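Local structure of AT-less polyketide synthase (Streptomyces platensis subsp. rosaceus, 4TKT) at residues E107-Y111 against D267-L272; R113-R117 against Y171-A175; G129-A135 against C205-G211; L162-N167 against P178-V182; G212-V217 against P249-V253. The protein probably catalyses the decarboxylative condensation that extends a growing polyketide chain, as a ketosynthase domain of the AT-less type I synthase for isomigrastatin. One frame throughout, in Å; residues are numbered along the deposited sequence.

Interaction 1 of 5, residues E107-Y111 against D267-L272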
# COMPACT_ATOMS: atom_id res chain seq x y z
N GLU A 107 6.70 9.48 -1.20
CA GLU A 107 7.77 9.49 -2.19
C GLU A 107 7.27 8.99 -3.54
O GLU A 107 7.68 9.48 -4.59
CB GLU A 107 8.96 8.67 -1.72
CG GLU A 107 9.73 9.32 -0.58
CD GLU A 107 10.99 8.56 -0.22
OE1 GLU A 107 10.94 7.32 -0.13
OE2 GLU A 107 12.04 9.22 -0.02
N ASP A 108 6.36 8.01 -3.51
CA ASP A 108 5.76 7.51 -4.74
C ASP A 108 4.88 8.59 -5.37
O ASP A 108 4.79 8.69 -6.59
CB ASP A 108 4.93 6.25 -4.48
CG ASP A 108 4.46 5.58 -5.76
OD1 ASP A 108 5.30 5.31 -6.64
OD2 ASP A 108 3.24 5.33 -5.89
N ALA A 109 4.24 9.38 -4.52
CA ALA A 109 3.38 10.46 -4.98
C ALA A 109 4.20 11.65 -5.49
O ALA A 109 3.69 12.50 -6.21
CB ALA A 109 2.45 10.91 -3.86
N GLY A 110 5.47 11.69 -5.11
CA GLY A 110 6.33 12.79 -5.51
C GLY A 110 6.11 14.01 -4.65
O GLY A 110 6.13 15.14 -5.13
N TYR A 111 5.89 13.78 -3.36
CA TYR A 111 5.68 14.86 -2.41
C TYR A 111 6.59 14.76 -1.21
O TYR A 111 6.74 13.69 -0.62
CB TYR A 111 4.23 14.89 -1.94
CG TYR A 111 3.28 15.62 -2.86
CD1 TYR A 111 3.17 17.00 -2.82
CD2 TYR A 111 2.50 14.92 -3.77
CE1 TYR A 111 2.31 17.67 -3.66
CE2 TYR A 111 1.64 15.58 -4.62
CZ TYR A 111 1.54 16.96 -4.56
OH TYR A 111 0.68 17.62 -5.40
N ASP A 267 -2.67 20.14 -9.97
CA ASP A 267 -1.34 20.17 -9.36
C ASP A 267 -0.36 19.28 -10.11
O ASP A 267 0.79 19.12 -9.69
CB ASP A 267 -1.42 19.74 -7.89
CG ASP A 267 -2.00 20.82 -7.01
OD1 ASP A 267 -2.67 21.73 -7.55
OD2 ASP A 267 -1.80 20.77 -5.78
N GLY A 268 -0.81 18.69 -11.21
CA GLY A 268 0.04 17.85 -12.03
C GLY A 268 0.50 16.59 -11.33
O GLY A 268 1.59 16.08 -11.61
N ASP A 269 -0.33 16.08 -10.42
CA ASP A 269 -0.01 14.86 -9.69
C ASP A 269 -0.10 13.63 -10.59
O ASP A 269 -0.78 13.64 -11.61
CB ASP A 269 -0.95 14.67 -8.50
CG ASP A 269 -0.79 15.75 -7.45
OD1 ASP A 269 0.27 16.41 -7.43
OD2 ASP A 269 -1.73 15.93 -6.65
N ARG A 270 0.59 12.57 -10.19
CA ARG A 270 0.36 11.26 -10.78
C ARG A 270 -1.02 10.80 -10.37
O ARG A 270 -1.48 11.11 -9.27
CB ARG A 270 1.42 10.25 -10.33
CG ARG A 270 2.84 10.65 -10.63
CD ARG A 270 3.82 9.65 -10.06
NE ARG A 270 3.60 8.30 -10.57
CZ ARG A 270 3.50 7.22 -9.81
NH1 ARG A 270 3.59 7.32 -8.49
NH2 ARG A 270 3.30 6.03 -10.37
N ILE A 271 -1.70 10.07 -11.24
CA ILE A 271 -3.02 9.56 -10.90
C ILE A 271 -3.09 8.07 -11.22
O ILE A 271 -3.20 7.68 -12.38
CB ILE A 271 -4.13 10.33 -11.63
CG1 ILE A 271 -4.06 11.81 -11.27
CG2 ILE A 271 -5.49 9.77 -11.26
CD1 ILE A 271 -5.03 12.69 -12.03
N LEU A 272 -2.99 7.25 -10.18
CA LEU A 272 -2.93 5.80 -10.34
C LEU A 272 -4.31 5.20 -10.53
O LEU A 272 -4.46 4.03 -10.86
CB LEU A 272 -2.25 5.17 -9.12
CG LEU A 272 -0.95 5.85 -8.67
CD1 LEU A 272 -0.39 5.19 -7.43
CD2 LEU A 272 0.07 5.84 -9.80
O HOH W 1 3.30 3.35 -8.21
O HOH W 2 1.34 12.17 -7.59
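R270 NH1 is shared among three oxygens of D108. The backbone carbonyl is closest, with NH1 to D108 O at 2.6 Å, although the bond is bent and weak; the salt bridge to D108 OD1 measures 3.2 Å, and a further weak bond reaches OD2. The arginine chain bends at chi3 (58°), and its guanidinium plane stands 76° from the carboxylate, so the two groups do not pair flat. D108 OD2 has its stronger partner in the backbone N of M14 on strand 9-17. With a methionine in place of R270, the D108 carboxylate would probably lose its cationic mate and its own carbonyl a donor. The contact ties the end of helix 93-109, closed by a Schellman motif with G110 at positive phi, to the loop entering strand 273-282. Water 2 joins the two backbones, 2.7 Å from A109 O and 2.7 Å from R270 N. Farther along, Y111 brings its phenol OH to D269, whose carboxylate lies at the ring edge and turned 79° from it; the 2.4 Å from OH to OD1 is doubtfully short. Aspartate suits this place, since R259 and K599 also form salt bridges with it.

Interaction 2 of 5, residues R113-R117 against Y171-A175. With SO4 (sulfate ion), chain C.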
# COMPACT_ATOMS: atom_id res chain seq x y z
N ARG A 113 7.09 16.21 2.76
CA ARG A 113 6.15 16.56 3.82
C ARG A 113 5.65 17.99 3.67
O ARG A 113 4.44 18.23 3.66
CB ARG A 113 6.81 16.38 5.19
CG ARG A 113 6.52 15.05 5.85
CD ARG A 113 7.80 14.36 6.27
NE ARG A 113 8.70 15.26 6.97
CZ ARG A 113 10.00 15.01 7.15
NH1 ARG A 113 10.53 13.89 6.69
NH2 ARG A 113 10.75 15.89 7.80
N GLY A 114 6.57 18.94 3.54
CA GLY A 114 6.23 20.34 3.43
C GLY A 114 5.40 20.66 2.20
O GLY A 114 4.43 21.41 2.27
N ALA A 115 5.78 20.07 1.07
CA ALA A 115 5.08 20.30 -0.18
C ALA A 115 3.65 19.77 -0.11
O ALA A 115 2.71 20.42 -0.56
CB ALA A 115 5.83 19.66 -1.34
N LEU A 116 3.51 18.58 0.47
CA LEU A 116 2.20 17.95 0.59
C LEU A 116 1.26 18.80 1.45
O LEU A 116 0.09 18.99 1.10
CB LEU A 116 2.32 16.55 1.18
CG LEU A 116 1.02 15.74 1.24
CD1 LEU A 116 0.38 15.66 -0.13
CD2 LEU A 116 1.28 14.35 1.79
N ARG A 117 1.77 19.32 2.57
CA ARG A 117 0.96 20.18 3.43
C ARG A 117 0.52 21.44 2.70
O ARG A 117 -0.64 21.84 2.79
CB ARG A 117 1.73 20.54 4.70
CG ARG A 117 2.02 19.36 5.61
CD ARG A 117 2.59 19.81 6.94
NE ARG A 117 3.87 20.50 6.79
CZ ARG A 117 5.06 19.93 6.95
NH1 ARG A 117 5.14 18.64 7.26
NH2 ARG A 117 6.16 20.64 6.79
N TYR A 171 1.88 12.60 13.54
CA TYR A 171 2.91 13.30 14.28
C TYR A 171 4.15 13.50 13.42
O TYR A 171 4.71 14.60 13.35
CB TYR A 171 3.27 12.53 15.55
CG TYR A 171 4.34 13.18 16.39
CD1 TYR A 171 4.05 14.28 17.19
CD2 TYR A 171 5.64 12.70 16.39
CE1 TYR A 171 5.03 14.89 17.95
CE2 TYR A 171 6.63 13.29 17.16
CZ TYR A 171 6.31 14.39 17.94
OH TYR A 171 7.29 14.99 18.70
N PHE A 172 4.57 12.43 12.74
CA PHE A 172 5.77 12.47 11.91
C PHE A 172 5.61 13.40 10.71
O PHE A 172 6.53 14.15 10.37
CB PHE A 172 6.11 11.06 11.43
CG PHE A 172 7.16 11.03 10.36
CD1 PHE A 172 8.48 11.34 10.65
CD2 PHE A 172 6.82 10.70 9.05
CE1 PHE A 172 9.44 11.32 9.66
CE2 PHE A 172 7.79 10.68 8.06
CZ PHE A 172 9.10 10.98 8.36
N LEU A 173 4.44 13.35 10.08
CA LEU A 173 4.16 14.15 8.89
C LEU A 173 3.85 15.60 9.23
O LEU A 173 3.69 16.42 8.33
CB LEU A 173 2.99 13.55 8.11
CG LEU A 173 3.17 12.19 7.45
CD1 LEU A 173 1.89 11.81 6.72
CD2 LEU A 173 4.34 12.23 6.50
N ASP A 174 3.74 15.89 10.52
CA ASP A 174 3.20 17.17 10.99
C ASP A 174 1.85 17.40 10.32
O ASP A 174 1.58 18.48 9.78
CB ASP A 174 4.17 18.32 10.70
CG ASP A 174 3.78 19.60 11.42
OD1 ASP A 174 2.99 19.52 12.39
OD2 ASP A 174 4.26 20.68 11.02
N ALA A 175 1.00 16.38 10.33
CA ALA A 175 -0.32 16.45 9.73
C ALA A 175 -1.34 17.01 10.71
O ALA A 175 -1.30 16.69 11.90
CB ALA A 175 -0.75 15.09 9.23
S SO4 C . 4.49 24.26 6.67
O1 SO4 C . 4.60 25.64 7.11
O2 SO4 C . 5.68 23.52 7.09
O3 SO4 C . 4.39 24.21 5.21
O4 SO4 C . 3.30 23.65 7.25
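R117 and L173 make the hydrogen bond of this helix-to-helix contact, NH1 lying 2.9 Å from L173 O. The oxygen sits at the edge of the guanidinium, near its plane, but NH1 stands above the carbonyl plane, 41° out of it. The same guanidinium grips a sulfate ion, probably from the crystallisation liquor, with two further N-H groups: R117 NH2 bonds sulfate O2 at 2.9 Å, and R117 NE bonds sulfate O4 at 3.2 Å. Arginine suits the position because its flat group can serve a carbonyl and an anion at once.

The electrostatic part is looser. D174 OD2 lies over the centre of one guanidinium face, 4.3 Å from R117 NE, with no N-H aimed at it, while R113 O and G114 CA lie against the opposite face toward its rim.

Apolar and aromatic contacts belong to R113. Its methylene CG packs on L173 CD2 at 3.6 Å, and the chain, bent at chi2 and chi3, carries its guanidinium across F172, with R113 NH1 3.6 Å from F172 CZ. The two planes are 55° apart, so this is no parallel stack; F172 also meets F81 edge to face.

D174, at positive phi (52°), ends helix 163-173 in a Schellman motif. R117, from helix 113-121, thus supplies a side-chain donor to a carbonyl of that helix's last turn.

Interaction 3 of 5, residues G129-A135 against C205-G211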
# COMPACT_ATOMS: atom_id res chain seq x y z
N GLY A 129 -8.00 20.79 8.40
CA GLY A 129 -6.72 20.10 8.41
C GLY A 129 -6.12 20.00 7.03
O GLY A 129 -6.81 20.16 6.03
N ASP A 130 -4.81 19.75 6.96
CA ASP A 130 -4.14 19.59 5.68
C ASP A 130 -4.11 18.11 5.26
O ASP A 130 -4.73 17.73 4.27
CB ASP A 130 -2.72 20.17 5.74
CG ASP A 130 -1.98 19.81 7.02
OD1 ASP A 130 -2.22 18.71 7.56
OD2 ASP A 130 -1.16 20.63 7.48
N ILE A 131 -3.41 17.29 6.03
CA ILE A 131 -3.26 15.87 5.74
C ILE A 131 -4.01 15.01 6.76
O ILE A 131 -3.78 15.13 7.96
CB ILE A 131 -1.78 15.44 5.74
CG1 ILE A 131 -0.94 16.36 4.86
CG2 ILE A 131 -1.65 13.99 5.30
CD1 ILE A 131 0.53 16.05 4.90
N GLY A 132 -4.88 14.14 6.28
CA GLY A 132 -5.59 13.21 7.15
C GLY A 132 -4.98 11.82 7.10
O GLY A 132 -4.46 11.40 6.07
N VAL A 133 -5.05 11.10 8.21
CA VAL A 133 -4.50 9.75 8.28
C VAL A 133 -5.54 8.76 8.78
O VAL A 133 -6.03 8.87 9.90
CB VAL A 133 -3.25 9.69 9.18
CG1 VAL A 133 -2.63 8.31 9.14
CG2 VAL A 133 -2.23 10.74 8.75
N PHE A 134 -5.88 7.80 7.93
CA PHE A 134 -6.91 6.82 8.25
C PHE A 134 -6.34 5.42 8.11
O PHE A 134 -6.10 4.94 7.00
CB PHE A 134 -8.12 6.99 7.33
CG PHE A 134 -8.76 8.34 7.43
CD1 PHE A 134 -8.27 9.41 6.70
CD2 PHE A 134 -9.84 8.54 8.27
CE1 PHE A 134 -8.85 10.66 6.80
CE2 PHE A 134 -10.43 9.79 8.37
CZ PHE A 134 -9.94 10.84 7.64
N ALA A 135 -6.12 4.76 9.24
CA ALA A 135 -5.48 3.46 9.26
C ALA A 135 -6.45 2.37 9.70
O ALA A 135 -7.29 2.58 10.57
CB ALA A 135 -4.27 3.48 10.17
N CYS A 205 -10.16 17.73 5.23
CA CYS A 205 -8.74 17.84 4.92
C CYS A 205 -8.52 17.88 3.41
O CYS A 205 -9.41 17.50 2.64
CB CYS A 205 -7.95 16.68 5.55
SG CYS A 205 -8.61 15.03 5.23
N GLY A 206 -7.35 18.35 3.00
CA GLY A 206 -7.04 18.50 1.58
C GLY A 206 -6.58 17.21 0.95
O GLY A 206 -7.00 16.86 -0.15
N VAL A 207 -5.70 16.50 1.64
CA VAL A 207 -5.27 15.18 1.20
C VAL A 207 -5.47 14.19 2.33
O VAL A 207 -5.60 14.58 3.50
CB VAL A 207 -3.80 15.16 0.74
CG1 VAL A 207 -3.54 16.26 -0.27
CG2 VAL A 207 -2.87 15.30 1.94
N ALA A 208 -5.49 12.91 2.00
CA ALA A 208 -5.68 11.89 3.02
C ALA A 208 -4.86 10.65 2.73
O ALA A 208 -4.86 10.12 1.62
CB ALA A 208 -7.15 11.53 3.13
N LEU A 209 -4.13 10.21 3.75
CA LEU A 209 -3.44 8.94 3.70
C LEU A 209 -4.36 7.86 4.25
O LEU A 209 -4.81 7.94 5.39
CB LEU A 209 -2.14 9.02 4.51
CG LEU A 209 -1.05 8.02 4.15
CD1 LEU A 209 -0.66 8.19 2.70
CD2 LEU A 209 0.15 8.22 5.06
N ALA A 210 -4.65 6.85 3.44
CA ALA A 210 -5.51 5.76 3.87
C ALA A 210 -4.85 4.42 3.60
O ALA A 210 -4.29 4.21 2.52
CB ALA A 210 -6.86 5.83 3.18
N GLY A 211 -4.91 3.52 4.57
CA GLY A 211 -4.31 2.21 4.41
C GLY A 211 -4.60 1.27 5.56
O GLY A 211 -5.34 1.61 6.48
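F134 leaves its strand beside A210, the two CB atoms 4.5 Å apart. With chi1 at -60°, its CG stands beside the backbone N, and the ring leans back along the neighbouring strand. CD1 comes 4.0 Å from L209 O, which lies at the ring edge near its plane; CE1, one carbon further, reaches A208 CB at 4.1 Å. The small methyls of A208 and A210 leave room for the phenyl, whose ring also packs on A196 and A199 of helix 188-202.

These residues belong to two adjacent parallel strands, 129-136 and 208-214, in the sheet of the ketosynthase's thiolase fold. Helix 188-202 belongs to the beta-alpha-beta crossover that leads from strand 179-182 to 208-214, passing over the strand that carries F134. The backbone bonds alternate as parallel pairing requires: G132 N to V207 O, L209 N to G132 O, F134 N to L209 O, and G211 N to F134 O at 3.1 Å. G132 suits its place because a CB there would run into C205 SG.

On the other face, I131 and V207 lie side by side, pointing the same way, and I131 CG1 meets V207 CG2 at 3.7 Å. Where the second strand turns its corner, D130 O accepts from two amides, V207 N at 3.1 Å in a nearly straight bond (174°) and G206 N at 3.0 Å in a more bent one.

Interaction 4 of 5, residues L162-N167 against P178-V182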
# COMPACT_ATOMS: atom_id res chain seq x y z
N LEU A 162 -3.93 0.79 19.14
CA LEU A 162 -4.10 0.80 17.69
C LEU A 162 -4.11 2.21 17.12
O LEU A 162 -3.75 2.42 15.97
CB LEU A 162 -5.39 0.06 17.31
CG LEU A 162 -5.37 -1.45 17.51
CD1 LEU A 162 -6.67 -2.08 17.05
CD2 LEU A 162 -4.19 -2.07 16.77
N ALA A 163 -4.53 3.17 17.94
CA ALA A 163 -4.56 4.58 17.54
C ALA A 163 -3.18 5.09 17.17
O ALA A 163 -3.04 5.99 16.34
CB ALA A 163 -5.16 5.43 18.64
N SER A 164 -2.15 4.53 17.81
CA SER A 164 -0.78 4.98 17.59
C SER A 164 -0.36 4.78 16.14
O SER A 164 0.47 5.53 15.63
CB SER A 164 0.18 4.24 18.51
OG SER A 164 -0.01 4.65 19.85
N ILE A 165 -0.93 3.78 15.49
CA ILE A 165 -0.62 3.51 14.09
C ILE A 165 -0.90 4.74 13.23
O ILE A 165 -0.08 5.12 12.40
CB ILE A 165 -1.44 2.31 13.56
CG1 ILE A 165 -1.04 1.04 14.30
CG2 ILE A 165 -1.22 2.13 12.07
CD1 ILE A 165 -1.82 -0.18 13.88
N ALA A 166 -2.05 5.37 13.45
CA ALA A 166 -2.40 6.57 12.70
C ALA A 166 -1.76 7.82 13.32
O ALA A 166 -1.33 8.72 12.61
CB ALA A 166 -3.90 6.73 12.63
N ASN A 167 -1.71 7.85 14.65
CA ASN A 167 -1.23 9.03 15.36
C ASN A 167 0.25 9.31 15.17
O ASN A 167 0.66 10.46 15.09
CB ASN A 167 -1.55 8.90 16.85
CG ASN A 167 -2.99 9.25 17.17
OD1 ASN A 167 -3.76 9.60 16.29
ND2 ASN A 167 -3.35 9.15 18.45
N PRO A 178 -7.69 14.86 10.30
CA PRO A 178 -8.14 13.77 11.17
C PRO A 178 -7.11 12.64 11.24
O PRO A 178 -6.56 12.24 10.22
CB PRO A 178 -9.43 13.30 10.50
CG PRO A 178 -9.92 14.49 9.75
CD PRO A 178 -8.68 15.19 9.27
N SER A 179 -6.86 12.14 12.45
CA SER A 179 -5.95 11.02 12.65
C SER A 179 -6.70 9.90 13.33
O SER A 179 -6.97 9.96 14.53
CB SER A 179 -4.74 11.45 13.48
OG SER A 179 -3.78 10.41 13.56
N VAL A 180 -7.05 8.87 12.56
CA VAL A 180 -7.97 7.84 13.02
C VAL A 180 -7.53 6.43 12.66
O VAL A 180 -7.16 6.15 11.52
CB VAL A 180 -9.39 8.07 12.44
CG1 VAL A 180 -10.32 6.94 12.82
CG2 VAL A 180 -9.96 9.40 12.91
N THR A 181 -7.56 5.53 13.64
CA THR A 181 -7.44 4.11 13.36
C THR A 181 -8.80 3.46 13.53
O THR A 181 -9.45 3.64 14.56
CB THR A 181 -6.42 3.42 14.26
OG1 THR A 181 -5.16 4.09 14.17
CG2 THR A 181 -6.25 1.96 13.84
N VAL A 182 -9.24 2.72 12.52
CA VAL A 182 -10.53 2.05 12.58
C VAL A 182 -10.38 0.54 12.58
O VAL A 182 -9.50 -0.01 11.91
CB VAL A 182 -11.44 2.46 11.41
CG1 VAL A 182 -11.83 3.91 11.54
CG2 VAL A 182 -10.75 2.20 10.08
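In the alpha-beta unit formed by helix 163-173 and strand 179-182, T181 docks into the first turn of the helix. Its hydroxyl OG1 donates to L162 O at 2.8 Å, approaching from above the carbonyl plane, 36° out of it. I165 N bonds the same oxygen from the opposite face, so two donors hold L162 O. T181 OG1 also takes a long, weak bond from A166 N (3.4 Å). Threonine's branching lets one residue do two jobs: chi1 at -55° sets OG1 beside its own backbone N, while the methyl CG2, anti to that N, lies 4.0 Å from L162 CB. A valine here would probably leave L162 O without its side-chain donor and take away the acceptor that A166 N weakly uses.

Segment 163-167 runs at 145° to strand 179-182, roughly antiparallel, and the helix covers one face of this strand, the outermost of the sheet within this chain. In ketosynthases of the thiolase fold the corresponding edge strands commonly pair across a dimer. V182, facing the other way, packs on helix 188-202.

Close approach of helix and strand depends on A166, where alanine suits the place because its lone methyl fits between V180 O and T181 OG1, with A166 CB 3.5 Å and 3.3 Å from them. At the next residue of the helix, S179 OG donates to N167 OD1 at 2.8 Å, in the amide's carbonyl plane and on a lone pair. The serine hydroxyl has another partner in S170 OG, which also bonds A166 O.

Interaction 5 of 5, residues G212-V217 against P249-V253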
# COMPACT_ATOMS: atom_id res chain seq x y z
N GLY A 212 -4.00 0.08 5.50
CA GLY A 212 -4.18 -0.92 6.52
C GLY A 212 -2.89 -1.65 6.83
O GLY A 212 -1.97 -1.68 6.01
N VAL A 213 -2.81 -2.24 8.01
CA VAL A 213 -1.64 -2.99 8.42
C VAL A 213 -2.06 -4.23 9.20
O VAL A 213 -2.98 -4.18 10.02
CB VAL A 213 -0.68 -2.12 9.27
CG1 VAL A 213 -1.42 -1.48 10.44
CG2 VAL A 213 0.50 -2.95 9.76
N ASN A 214 -1.41 -5.35 8.93
CA ASN A 214 -1.69 -6.58 9.64
C ASN A 214 -0.47 -7.48 9.72
O ASN A 214 0.09 -7.86 8.70
CB ASN A 214 -2.85 -7.32 8.97
CG ASN A 214 -3.26 -8.56 9.74
OD1 ASN A 214 -3.95 -8.47 10.75
ND2 ASN A 214 -2.84 -9.72 9.25
N LEU A 215 -0.07 -7.81 10.94
CA LEU A 215 1.09 -8.68 11.15
C LEU A 215 0.73 -9.89 12.00
O LEU A 215 -0.22 -9.86 12.78
CB LEU A 215 2.23 -7.90 11.81
CG LEU A 215 2.77 -6.70 11.02
CD1 LEU A 215 3.90 -6.01 11.77
CD2 LEU A 215 3.22 -7.11 9.63
N SER A 216 1.50 -10.96 11.84
CA SER A 216 1.32 -12.16 12.65
C SER A 216 2.54 -12.36 13.54
O SER A 216 3.42 -13.16 13.23
CB SER A 216 1.10 -13.39 11.76
OG SER A 216 -0.06 -13.25 10.97
N VAL A 217 2.57 -11.65 14.66
CA VAL A 217 3.76 -11.61 15.50
C VAL A 217 3.69 -12.57 16.69
O VAL A 217 4.67 -12.74 17.41
CB VAL A 217 4.01 -10.19 16.03
CG1 VAL A 217 3.92 -9.18 14.89
CG2 VAL A 217 3.01 -9.85 17.11
N PRO A 249 -3.87 -17.08 7.26
CA PRO A 249 -3.58 -15.68 7.58
C PRO A 249 -2.34 -15.17 6.85
O PRO A 249 -1.43 -15.94 6.57
CB PRO A 249 -3.35 -15.71 9.09
CG PRO A 249 -2.94 -17.10 9.39
CD PRO A 249 -3.70 -17.97 8.43
N GLY A 250 -2.33 -13.88 6.53
CA GLY A 250 -1.22 -13.27 5.84
C GLY A 250 -0.85 -11.92 6.41
O GLY A 250 -1.69 -11.23 7.00
N GLU A 251 0.42 -11.54 6.25
CA GLU A 251 0.91 -10.25 6.72
C GLU A 251 0.95 -9.23 5.59
O GLU A 251 1.13 -9.60 4.43
CB GLU A 251 2.31 -10.39 7.33
CG GLU A 251 2.36 -11.15 8.64
CD GLU A 251 3.76 -11.26 9.19
OE1 GLU A 251 4.72 -11.32 8.38
OE2 GLU A 251 3.92 -11.29 10.42
N GLY A 252 0.78 -7.95 5.92
CA GLY A 252 0.83 -6.92 4.90
C GLY A 252 0.69 -5.51 5.42
O GLY A 252 0.02 -5.26 6.42
N VAL A 253 1.34 -4.58 4.73
CA VAL A 253 1.22 -3.15 5.03
C VAL A 253 1.06 -2.39 3.73
O VAL A 253 1.85 -2.56 2.80
CB VAL A 253 2.45 -2.60 5.78
CG1 VAL A 253 2.15 -1.21 6.32
CG2 VAL A 253 2.87 -3.52 6.92
O HOH W 3 0.45 -14.84 8.49
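N214 and G252 form the tight end of the contact, an antiparallel hydrogen-bonded pair in which N214 N meets G252 O and G252 N meets N214 O, both at 2.9 Å. One residue along, V213 and V253 make the non-hydrogen-bonded pair. Their side chains lie side by side, pointing the same way, with CG2 of V213 3.7 Å from CG2 of V253, and helix 93-109 packs on both. Beta-branched valines suit such a strand pair, being extended in backbone and compact in shape.

Beyond N214 the regular pairing between strands 208-214 and 252-260 gives way, and side chains take over. N214, its CG anti to the backbone N (chi1 -176°), sends ND2 to G250 O at 2.9 Å, with the oxygen near the amide plane. E251 reaches back past L215, CG lying 3.7 Å from L215 CA, to present OE2 to S216 N at 2.8 Å through its anti lone pair. At the looser end a water bridges the segments, 3.0 Å from S216 OG and weakly bonded to P249 O; S216 OG is also bonded by K221 NZ.

Glutamate fits here because its length lets a carboxylate replace the missing strand carbonyl. It is buried but well served: R45 forms a salt bridge with OE2, which also takes the S216 amide, and L70 N bonds OE1. That surrounding of donors probably stabilises its negative charge, and its bond to S216 N links the two chains where the regular strand pairing has stopped.

In the fold
Interaction 3 lies in the middle of the group. Its strands 129-136 and 208-214 are flanked in the same sheet by 179-182, used in interaction 4, and by 252-260, used in interaction 5; the centres of those two contacts are about 11 and 21 Å from its own. Interaction 2, about 10 Å from interaction 3, joins helices on one face of the sheet and shares helix 163-173 with interaction 4. Interaction 1, the longest-range along the chain, has the other four between its segments and touches interaction 2 where Y111 packs on L116. Together they tie neighbouring strands of one sheet to the helices that pack on it, in the thiolase-type fold of the ketosynthase.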